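Local coordinates for protein cysteine synthase (Helicobacter pylori, PDB 6AHI) that makes L-cysteine and acetate from O-acetyl-L-serine and hydrogen sulfide with pyridoxal 5'-phosphate as cofactor, and also has cystathionine beta-synthase activity, at residues V95-F100 with G123-A127; E103-I107 with D297-S301; E205-L211 with I224-P230. Residues are numbered along the deposited sequence.

Interaction 1: V95-F100 with G123-A127; sequences VVPEKF and GISGA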
loop_
_atom_site.group_PDB
_atom_site.type_symbol
_atom_site.label_atom_id
_atom_site.label_comp_id
_atom_site.label_asym_id
_atom_site.label_seq_id
_atom_site.Cartn_x
_atom_site.Cartn_y
_atom_site.Cartn_z
ATOM N N VAL A 95 -12.217 10.123 -17.319
ATOM C CA VAL A 95 -12.770 11.464 -17.215
ATOM C C VAL A 95 -13.035 11.743 -15.735
ATOM O O VAL A 95 -13.816 11.047 -15.089
ATOM C CB VAL A 95 -14.034 11.636 -18.070
ATOM C CG1 VAL A 95 -14.421 13.106 -18.138
ATOM C CG2 VAL A 95 -13.845 11.059 -19.466
ATOM N N VAL A 96 -12.312 12.741 -15.217
ATOM C CA VAL A 96 -12.244 13.036 -13.798
ATOM C C VAL A 96 -12.503 14.525 -13.612
ATOM O O VAL A 96 -11.837 15.342 -14.245
ATOM C CB VAL A 96 -10.868 12.653 -13.228
ATOM C CG1 VAL A 96 -10.760 13.000 -11.746
ATOM C CG2 VAL A 96 -10.572 11.170 -13.457
ATOM N N PRO A 97 -13.439 14.909 -12.732
ATOM C CA PRO A 97 -13.678 16.310 -12.428
ATOM C C PRO A 97 -12.375 16.908 -11.903
ATOM O O PRO A 97 -11.811 16.359 -11.024
ATOM C CB PRO A 97 -14.630 16.226 -11.234
ATOM C CG PRO A 97 -15.375 14.970 -11.489
ATOM C CD PRO A 97 -14.326 14.018 -12.010
ATOM N N GLU A 98 -11.962 18.054 -12.428
ATOM C CA GLU A 98 -10.715 18.687 -11.940
ATOM C C GLU A 98 -10.850 18.964 -10.447
ATOM O O GLU A 98 -11.867 19.439 -10.024
ATOM C CB GLU A 98 -10.446 20.010 -12.657
ATOM C CG GLU A 98 -10.346 19.864 -14.159
ATOM N N LYS A 99 -9.841 18.644 -9.651
ATOM C CA LYS A 99 -9.961 18.956 -8.210
ATOM C C LYS A 99 -10.635 17.816 -7.440
ATOM O O LYS A 99 -10.824 17.980 -6.247
ATOM N N PHE A 100 -10.972 16.711 -8.093
ATOM C CA PHE A 100 -11.653 15.601 -7.381
ATOM C C PHE A 100 -10.591 14.911 -6.525
ATOM O O PHE A 100 -10.729 14.903 -5.290
ATOM C CB PHE A 100 -12.348 14.651 -8.350
ATOM C CG PHE A 100 -13.845 14.725 -8.237
ATOM C CD1 PHE A 100 -14.458 15.904 -7.854
ATOM C CD2 PHE A 100 -14.633 13.620 -8.467
ATOM C CE1 PHE A 100 -15.833 15.983 -7.726
ATOM C CE2 PHE A 100 -16.010 13.699 -8.361
ATOM C CZ PHE A 100 -16.607 14.881 -7.990
ATOM N N GLY A 123 -19.469 18.402 -11.294
ATOM C CA GLY A 123 -19.346 17.195 -10.496
ATOM C C GLY A 123 -19.100 15.961 -11.349
ATOM O O GLY A 123 -18.539 16.047 -12.452
ATOM N N ILE A 124 -19.554 14.815 -10.835
ATOM C CA ILE A 124 -19.364 13.555 -11.492
ATOM C C ILE A 124 -20.247 13.477 -12.741
ATOM O O ILE A 124 -19.877 12.852 -13.724
ATOM C CB ILE A 124 -19.594 12.370 -10.527
ATOM C CG1 ILE A 124 -19.008 11.082 -11.103
ATOM C CG2 ILE A 124 -21.060 12.202 -10.152
ATOM C CD1 ILE A 124 -17.500 11.148 -11.356
ATOM N N SER A 125 -21.410 14.139 -12.717
ATOM C CA SER A 125 -22.337 14.098 -13.833
ATOM C C SER A 125 -21.685 14.691 -15.084
ATOM O O SER A 125 -21.954 14.223 -16.184
ATOM C CB SER A 125 -23.630 14.809 -13.483
ATOM O OG SER A 125 -24.068 14.370 -12.208
ATOM N N GLY A 126 -20.868 15.740 -14.912
ATOM C CA GLY A 126 -20.136 16.372 -16.010
ATOM C C GLY A 126 -19.135 15.409 -16.651
ATOM O O GLY A 126 -19.008 15.335 -17.893
ATOM N N ALA A 127 -18.455 14.636 -15.796
ATOM C CA ALA A 127 -17.522 13.598 -16.231
ATOM C C ALA A 127 -18.264 12.515 -17.037
ATOM O O ALA A 127 -17.798 12.112 -18.120
ATOM C CB ALA A 127 -16.793 13.020 -15.043
#
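How a helix settles on a parallel sheet is a question of fit, as the contact of V95-F100 with G123-A127 demonstrates. Strand 95-97 and helix 123-127 run nearly antiparallel, at 154°, and their axes come within 7.2 Å, an approach probably eased by the small side chain of A127. The main bump on the helix is this methyl group. It rests between two projections of the strand: V95, whose CG1 is 3.9 Å from A127 CB, and P97, whose CD is 4.0 Å from the same CB. V96, between them, points away to the other face of the sheet, towards helix 102-110. The proline ring then fills the hollow over G123 and I124, with P97 CG 3.5 Å from G123 O and P97 CD 4.3 Å from I124 CD1. Beyond P97 a type II turn, closed by F100 N to P97 O at 3.1 Å, swings the phenyl ring back over G123, where F100 CZ lies 4.3 Å from G123 C and F100 CE2 4.2 Å from I124 CD1. The side-chain contacts are thus all apolar, joined by van der Waals contact with backbone carbonyls, and the two segments share no hydrogen bond: this flank of the alpha/beta layer is held by fit, while the directional bonds of the strand, such as those of V96 with I116 and T118, run within the sheet.

Interaction 2: E103-I107 with D297-S301; sequences EKQQI and DRYLS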
loop_
_atom_site.group_PDB
_atom_site.type_symbol
_atom_site.label_atom_id
_atom_site.label_comp_id
_atom_site.label_asym_id
_atom_site.label_seq_id
_atom_site.Cartn_x
_atom_site.Cartn_y
_atom_site.Cartn_z
ATOM N N GLU A 103 -3.879 13.051 -6.278
ATOM C CA GLU A 103 -3.031 11.894 -6.093
ATOM C C GLU A 103 -3.533 10.727 -6.959
ATOM O O GLU A 103 -2.751 10.070 -7.645
ATOM C CB GLU A 103 -2.991 11.500 -4.616
ATOM C CG GLU A 103 -2.163 12.428 -3.738
ATOM C CD GLU A 103 -2.931 13.324 -2.767
ATOM O OE1 GLU A 103 -3.454 14.360 -3.214
ATOM O OE2 GLU A 103 -2.990 12.988 -1.541
ATOM N N LYS A 104 -4.839 10.463 -6.934
ATOM C CA LYS A 104 -5.367 9.332 -7.681
ATOM C C LYS A 104 -5.203 9.584 -9.187
ATOM O O LYS A 104 -4.980 8.646 -9.948
ATOM C CB LYS A 104 -6.821 9.035 -7.320
ATOM C CG LYS A 104 -7.047 8.482 -5.922
ATOM C CD LYS A 104 -8.519 8.267 -5.628
ATOM C CE LYS A 104 -8.820 8.177 -4.138
ATOM N NZ LYS A 104 -10.274 8.332 -3.888
ATOM N N GLN A 105 -5.338 10.835 -9.623
ATOM C CA GLN A 105 -5.125 11.154 -11.045
ATOM C C GLN A 105 -3.657 10.935 -11.456
ATOM O O GLN A 105 -3.396 10.511 -12.579
ATOM C CB GLN A 105 -5.549 12.590 -11.371
ATOM C CG GLN A 105 -7.038 12.816 -11.207
ATOM C CD GLN A 105 -7.429 14.221 -11.594
ATOM O OE1 GLN A 105 -7.019 14.758 -12.626
ATOM N NE2 GLN A 105 -8.242 14.820 -10.738
ATOM N N GLN A 106 -2.718 11.296 -10.577
ATOM C CA GLN A 106 -1.289 11.094 -10.816
ATOM C C GLN A 106 -1.024 9.582 -11.023
ATOM O O GLN A 106 -0.270 9.192 -11.900
ATOM C CB GLN A 106 -0.464 11.557 -9.607
ATOM C CG GLN A 106 0.391 12.804 -9.779
ATOM C CD GLN A 106 1.584 12.733 -8.853
ATOM O OE1 GLN A 106 2.550 12.004 -9.091
ATOM N NE2 GLN A 106 1.522 13.479 -7.763
ATOM N N ILE A 107 -1.675 8.750 -10.209
ATOM C CA ILE A 107 -1.455 7.318 -10.225
ATOM C C ILE A 107 -2.048 6.745 -11.516
ATOM O O ILE A 107 -1.403 5.969 -12.188
ATOM C CB ILE A 107 -2.019 6.655 -8.955
ATOM C CG1 ILE A 107 -1.231 7.078 -7.723
ATOM C CG2 ILE A 107 -2.033 5.158 -9.115
ATOM C CD1 ILE A 107 -1.867 6.702 -6.448
ATOM N N ASP A 297 -3.215 6.824 2.216
ATOM C CA ASP A 297 -2.084 7.554 1.636
ATOM C C ASP A 297 -2.529 8.565 0.588
ATOM O O ASP A 297 -1.900 9.599 0.445
ATOM C CB ASP A 297 -1.091 6.623 0.942
ATOM C CG ASP A 297 -0.501 5.591 1.867
ATOM O OD1 ASP A 297 -1.292 4.851 2.544
ATOM O OD2 ASP A 297 0.722 5.526 1.906
ATOM N N ARG A 298 -3.602 8.261 -0.144
ATOM C CA ARG A 298 -4.020 9.148 -1.235
ATOM C C ARG A 298 -4.794 10.358 -0.680
ATOM O O ARG A 298 -5.205 11.193 -1.455
ATOM C CB ARG A 298 -4.877 8.389 -2.260
ATOM C CG ARG A 298 -4.123 7.485 -3.234
ATOM C CD ARG A 298 -3.687 6.163 -2.689
ATOM N NE ARG A 298 -3.059 5.288 -3.678
ATOM C CZ ARG A 298 -3.675 4.307 -4.340
ATOM N NH1 ARG A 298 -4.996 4.219 -4.334
ATOM N NH2 ARG A 298 -2.954 3.428 -5.013
ATOM N N TYR A 299 -4.930 10.494 0.643
ATOM C CA TYR A 299 -5.661 11.573 1.232
ATOM C C TYR A 299 -4.810 12.385 2.214
ATOM O O TYR A 299 -5.332 13.283 2.867
ATOM C CB TYR A 299 -6.919 11.068 1.937
ATOM C CG TYR A 299 -7.796 10.185 1.092
ATOM C CD1 TYR A 299 -8.688 10.706 0.163
ATOM C CD2 TYR A 299 -7.717 8.808 1.219
ATOM C CE1 TYR A 299 -9.488 9.871 -0.606
ATOM C CE2 TYR A 299 -8.523 7.958 0.480
ATOM C CZ TYR A 299 -9.403 8.491 -0.446
ATOM O OH TYR A 299 -10.194 7.630 -1.157
ATOM N N LEU A 300 -3.496 12.166 2.241
ATOM C CA LEU A 300 -2.649 12.895 3.199
ATOM C C LEU A 300 -2.622 14.396 2.865
ATOM O O LEU A 300 -2.556 15.189 3.779
ATOM C CB LEU A 300 -1.245 12.279 3.233
ATOM C CG LEU A 300 -1.201 10.848 3.783
ATOM C CD1 LEU A 300 0.149 10.188 3.585
ATOM C CD2 LEU A 300 -1.574 10.842 5.257
ATOM N N SER A 301 -2.715 14.769 1.582
ATOM C CA SER A 301 -2.742 16.206 1.178
ATOM C C SER A 301 -4.037 16.890 1.648
ATOM O O SER A 301 -4.119 18.107 1.672
ATOM C CB SER A 301 -2.558 16.374 -0.314
ATOM O OG SER A 301 -3.599 15.731 -1.029
#
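One turn of helix, E103-I107, faces a stretch of largely 3-10 conformation, D297-S301, and their backbones come closest where the CA atoms of E103 and R298 lie 5.7 Å apart. The helical repeat, marked by the bond from I107 N to E103 O at 3.1 Å, sets E103 and I107 on the same side, both directed at the partner. From E103 a carboxylate reaches along the C-terminal segment and accepts a hydrogen bond from the hydroxyl of S301 (S301 OG to E103 OE1, 2.6 Å). K104 starts out sideways, yet its extended chain brings NZ to Y299 OH, a 2.8 Å hydrogen bond in which the lysine is donor; Y299 OH is also bonded to D294. I107 CD1 lies over one face of the R298 guanidinium, 3.3 Å from R298 NE, and K104 CG meets R298 CG at 4.1 Å. R298 itself forms a salt bridge with D297 of the second subunit, and the reciprocal pair repeats it. K104 also touches N76, probably a cofactor ligand. The chemistry therefore joins two separate intrachain hydrogen bonds, in a largely buried contact, to the homodimer interface, with the arginine packed against its own subunit while its charge is matched by the other.

Interaction 3: E205-L211 with I224-P230; sequences EPEGSIL and IGVEFIP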
loop_
_atom_site.group_PDB
_atom_site.type_symbol
_atom_site.label_atom_id
_atom_site.label_comp_id
_atom_site.label_asym_id
_atom_site.label_seq_id
_atom_site.Cartn_x
_atom_site.Cartn_y
_atom_site.Cartn_z
ATOM N N GLU A 205 -23.605 5.419 4.624
ATOM C CA GLU A 205 -23.522 6.653 3.866
ATOM C C GLU A 205 -23.052 7.745 4.814
ATOM O O GLU A 205 -23.288 7.676 6.020
ATOM C CB GLU A 205 -24.889 7.026 3.282
ATOM C CG GLU A 205 -25.959 7.222 4.357
ATOM C CD GLU A 205 -27.255 7.916 3.951
ATOM O OE1 GLU A 205 -27.415 8.187 2.745
ATOM O OE2 GLU A 205 -28.108 8.163 4.851
ATOM N N PRO A 206 -22.384 8.784 4.293
ATOM C CA PRO A 206 -22.052 9.966 5.086
ATOM C C PRO A 206 -23.252 10.916 5.182
ATOM O O PRO A 206 -24.158 10.838 4.374
ATOM C CB PRO A 206 -20.932 10.612 4.258
ATOM C CG PRO A 206 -21.344 10.308 2.835
ATOM C CD PRO A 206 -21.933 8.906 2.897
ATOM N N GLU A 207 -23.220 11.805 6.179
ATOM C CA GLU A 207 -24.157 12.942 6.266
ATOM C C GLU A 207 -24.126 13.658 4.919
ATOM O O GLU A 207 -23.062 13.777 4.298
ATOM C CB GLU A 207 -23.791 13.895 7.408
ATOM C CG GLU A 207 -22.406 14.515 7.254
ATOM C CD GLU A 207 -22.066 15.603 8.265
ATOM O OE1 GLU A 207 -23.014 16.334 8.673
ATOM O OE2 GLU A 207 -20.864 15.755 8.609
ATOM N N GLY A 208 -25.318 14.088 4.471
ATOM C CA GLY A 208 -25.496 14.754 3.196
ATOM C C GLY A 208 -25.774 13.796 2.050
ATOM O O GLY A 208 -25.924 14.228 0.903
ATOM N N SER A 209 -25.842 12.493 2.353
ATOM C CA SER A 209 -26.368 11.472 1.447
ATOM C C SER A 209 -27.863 11.276 1.772
ATOM O O SER A 209 -28.286 11.614 2.867
ATOM C CB SER A 209 -25.541 10.201 1.618
ATOM O OG SER A 209 -25.848 9.212 0.655
ATOM N N ILE A 210 -28.652 10.678 0.874
ATOM C CA ILE A 210 -30.152 10.751 0.989
ATOM C C ILE A 210 -30.824 9.438 1.442
ATOM O O ILE A 210 -32.032 9.413 1.579
ATOM C CB ILE A 210 -30.771 11.250 -0.340
ATOM C CG1 ILE A 210 -30.336 10.402 -1.545
ATOM C CG2 ILE A 210 -30.471 12.727 -0.536
ATOM C CD1 ILE A 210 -30.853 8.980 -1.527
ATOM N N LEU A 211 -30.074 8.354 1.701
ATOM C CA LEU A 211 -30.711 7.012 1.834
ATOM C C LEU A 211 -31.629 6.947 3.064
ATOM O O LEU A 211 -32.641 6.243 3.028
ATOM C CB LEU A 211 -29.635 5.920 1.862
ATOM C CG LEU A 211 -28.952 5.643 0.513
ATOM C CD1 LEU A 211 -27.739 4.736 0.663
ATOM C CD2 LEU A 211 -29.923 5.048 -0.485
ATOM N N ILE A 224 -17.965 7.326 -0.590
ATOM C CA ILE A 224 -19.314 6.876 -0.319
ATOM C C ILE A 224 -20.226 8.103 -0.295
ATOM O O ILE A 224 -19.772 9.206 -0.116
ATOM C CB ILE A 224 -19.420 6.060 0.996
ATOM C CG1 ILE A 224 -18.979 6.880 2.210
ATOM C CG2 ILE A 224 -18.649 4.753 0.897
ATOM C CD1 ILE A 224 -19.359 6.273 3.532
ATOM N N GLY A 225 -21.523 7.856 -0.434
ATOM C CA GLY A 225 -22.532 8.893 -0.493
ATOM C C GLY A 225 -23.236 8.853 -1.822
ATOM O O GLY A 225 -22.590 8.638 -2.864
ATOM N N VAL A 226 -24.560 9.019 -1.764
ATOM C CA VAL A 226 -25.393 9.076 -2.937
ATOM C C VAL A 226 -26.301 10.306 -2.826
ATOM O O VAL A 226 -26.709 10.745 -1.724
ATOM C CB VAL A 226 -26.225 7.790 -3.105
ATOM C CG1 VAL A 226 -25.360 6.553 -2.985
ATOM C CG2 VAL A 226 -27.364 7.729 -2.117
ATOM N N GLU A 227 -26.634 10.837 -3.993
ATOM C CA GLU A 227 -27.589 11.950 -4.124
ATOM C C GLU A 227 -28.950 11.445 -4.636
ATOM O O GLU A 227 -29.883 12.250 -4.774
ATOM C CB GLU A 227 -27.020 13.027 -5.047
ATOM C CG GLU A 227 -25.644 13.509 -4.617
ATOM C CD GLU A 227 -25.121 14.757 -5.315
ATOM O OE1 GLU A 227 -25.874 15.757 -5.386
ATOM O OE2 GLU A 227 -23.954 14.729 -5.788
ATOM N N PHE A 228 -29.054 10.134 -4.896
ATOM C CA PHE A 228 -30.226 9.426 -5.392
ATOM C C PHE A 228 -30.066 7.923 -5.114
ATOM O O PHE A 228 -28.965 7.457 -4.798
ATOM C CB PHE A 228 -30.415 9.678 -6.901
ATOM C CG PHE A 228 -29.200 9.404 -7.758
ATOM C CD1 PHE A 228 -28.759 8.106 -7.974
ATOM C CD2 PHE A 228 -28.525 10.440 -8.379
ATOM C CE1 PHE A 228 -27.659 7.855 -8.778
ATOM C CE2 PHE A 228 -27.413 10.187 -9.171
ATOM C CZ PHE A 228 -26.979 8.896 -9.363
ATOM N N ILE A 229 -31.157 7.167 -5.276
ATOM C CA ILE A 229 -31.172 5.694 -5.038
ATOM C C ILE A 229 -30.349 5.006 -6.127
ATOM O O ILE A 229 -30.604 5.200 -7.308
ATOM C CB ILE A 229 -32.611 5.129 -5.016
ATOM C CG1 ILE A 229 -33.522 5.802 -3.984
ATOM C CG2 ILE A 229 -32.563 3.618 -4.826
ATOM C CD1 ILE A 229 -33.038 5.722 -2.536
ATOM N N PRO A 230 -29.315 4.208 -5.774
ATOM C CA PRO A 230 -28.651 3.314 -6.731
ATOM C C PRO A 230 -29.619 2.324 -7.364
ATOM O O PRO A 230 -30.548 1.858 -6.706
ATOM C CB PRO A 230 -27.641 2.535 -5.874
ATOM C CG PRO A 230 -27.377 3.472 -4.729
ATOM C CD PRO A 230 -28.716 4.123 -4.433
#
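Connections without regular structure can still be ordered by a few well-placed bonds, as I224-P230 illustrates. It begins with I224, whose CG1 packs on P206 CD at 3.6 Å. G225 follows, its CA 3.4 Å from P206 CD, so close that a side chain would collide with the proline ring. At V226 the chain is pinned: V226 N donates to S209 OG at 2.7 Å, almost linearly, while V226 O receives a weak bond from I210 N at 3.2 Å. V226 CG2 packs 3.8 Å from I210 CD1 and 3.7 Å from L211 CG. I210 CG1 lies 3.5 Å from E227 C. I229 CD1 then meets L211 CD2 at 3.8 Å, and P230 CD ends the walk 4.2 Å from L211 CD2. This pairing fastens the connection between strands 200-206 and 240-244 to the turn leaving the former; E205 bonds to T243 on the latter, and I224 touches helix 266-281 at A270 and at S267, which probably binds pyridoxal 5'-phosphate, placing the connection beside the cofactor site.

In the fold
Followed from the N terminus, the chain first closes a short loop at interaction 1, where strand 91-97 and the turn after it meet helix 123-137 across an excursion through helix 102-110 and strand 114-118. That excursion supplies the first half of interaction 2, so the two contacts cross; they also touch, V96 CG1 packing on Q105 NE2 at 3.3 Å. Interaction 2 waits 189 residues for its partner beyond strand 287-292, and so ties the region of the four-stranded parallel sheet to the C-terminal end of the chain. Within that long span, interaction 3 closes a small loop at the edge region of the six-stranded sheet, touching neither of the others.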